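Side-chain contact in transcriptional regulator, LacI family (Burkholderia phymatum, PDB 2RGY), which probably acts as a sugar-responsive transcriptional regulator, sensing a small ligand through its periplasmic-binding-protein-like domain to control DNA binding: residues F194-N197 with D198-V202. Numbering follows the deposited sequence.
Sequences FCAN and DTMAV
Asn-197 is the N-cap of helix 198-210, and its amide turns back over the first turn. In the capping bond, OD1 accepts from the backbone N of Met-200 at 2.8 Å. The N-H points almost straight at the oxygen (166°), but the donor lies above the amide plane, 37° out of it. The first torsion places CG between the backbone N and the carbonyl carbon (chi1 80°), which folds the amide toward the helix start. ND2, at the other corner of the amide, passes 3.5 Å from CB of Thr-199 and donates to Phe-171 O. Both corners are thus held, which fixes the flip of the amide. The main-chain O of Asn-197 accepts from Ala-201 N at 3.1 Å, the i to i+4 bond that closes the first turn.

The Met-200 side chain, a selenomethionine, crosses the Asn-197 side chain at about a right angle. CG lies only 3.1 Å from OD1, a tight fit. The chain then bends at its third torsion and brings CE to 3.6 Å from CB of Ala-196.

Residues 194-202 make the strand-to-helix turn of a beta-alpha-beta unit: strand 192-195, helix 198-210, strand 220-223. Such turns, at the C-terminal ends of parallel strands, are usual in the periplasmic-binding-protein fold of LacI-family regulators.

Cys-195 ends the strand and faces the helix. Its CB meets CB of Ala-201 at 3.6 Å, and SG rests 3.6 Å from CA of Ala-201. With only a methyl on Ala-201, strand and helix can probably sit close here. The Asp-198 carboxylate reaches the loop after strand 220-223 and strand 238-241. OD2 accepts from Asp-227 N, and OD1 is hydrogen-bonded to Ser-239 OG, so both oxygens of this buried acid have partners.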
# COMPACT_ATOMS: atom_id res chain seq x y z
N PHE A 194 -1.61 21.92 5.06
CA PHE A 194 -0.67 21.24 4.18
C PHE A 194 -0.08 20.05 4.92
O PHE A 194 0.50 20.19 6.00
CB PHE A 194 0.45 22.19 3.76
CG PHE A 194 1.58 21.52 3.04
CD1 PHE A 194 1.33 20.55 2.06
CD2 PHE A 194 2.89 21.89 3.30
CE1 PHE A 194 2.38 19.98 1.33
CE2 PHE A 194 3.96 21.33 2.58
CZ PHE A 194 3.71 20.37 1.59
N CYS A 195 -0.23 18.87 4.32
CA CYS A 195 0.29 17.63 4.89
C CYS A 195 1.47 17.14 4.05
O CYS A 195 1.35 16.97 2.84
CB CYS A 195 -0.80 16.57 4.94
SG CYS A 195 -2.12 17.00 6.07
N ALA A 196 2.59 16.90 4.72
CA ALA A 196 3.83 16.46 4.08
C ALA A 196 3.71 15.26 3.14
O ALA A 196 4.58 15.06 2.29
CB ALA A 196 4.89 16.19 5.14
N ASN A 197 2.67 14.46 3.30
CA ASN A 197 2.44 13.32 2.42
C ASN A 197 0.97 12.95 2.43
O ASN A 197 0.25 13.28 3.38
CB ASN A 197 3.34 12.12 2.80
CG ASN A 197 2.81 11.31 3.97
OD1 ASN A 197 1.99 11.78 4.77
ND2 ASN A 197 3.31 10.08 4.10
N ASP A 198 0.51 12.31 1.36
CA ASP A 198 -0.89 11.92 1.23
C ASP A 198 -1.39 11.04 2.37
O ASP A 198 -2.55 11.16 2.78
CB ASP A 198 -1.12 11.20 -0.11
CG ASP A 198 -1.00 12.13 -1.31
OD1 ASP A 198 -0.98 13.36 -1.12
OD2 ASP A 198 -0.92 11.63 -2.45
N THR A 199 -0.53 10.17 2.89
CA THR A 199 -0.90 9.28 3.98
C THR A 199 -1.40 10.07 5.19
O THR A 199 -2.49 9.82 5.68
CB THR A 199 0.29 8.40 4.42
OG1 THR A 199 0.61 7.50 3.35
CG2 THR A 199 -0.06 7.58 5.66
N MSE A 200 -0.60 11.02 5.65
CA MSE A 200 -1.01 11.80 6.81
C MSE A 200 -2.23 12.67 6.45
O MSE A 200 -3.11 12.90 7.29
CB MSE A 200 0.14 12.68 7.31
CG MSE A 200 1.38 11.91 7.81
SE MSE A 200 2.57 12.96 8.69
CE MSE A 200 3.15 14.01 7.36
N ALA A 201 -2.30 13.12 5.20
CA ALA A 201 -3.42 13.95 4.74
C ALA A 201 -4.72 13.16 4.84
O ALA A 201 -5.74 13.70 5.26
CB ALA A 201 -3.19 14.41 3.30
N VAL A 202 -4.68 11.90 4.45
CA VAL A 202 -5.88 11.07 4.51
C VAL A 202 -6.34 10.92 5.95
O VAL A 202 -7.53 10.96 6.22
CB VAL A 202 -5.62 9.69 3.90
CG1 VAL A 202 -6.80 8.76 4.20
CG2 VAL A 202 -5.43 9.82 2.41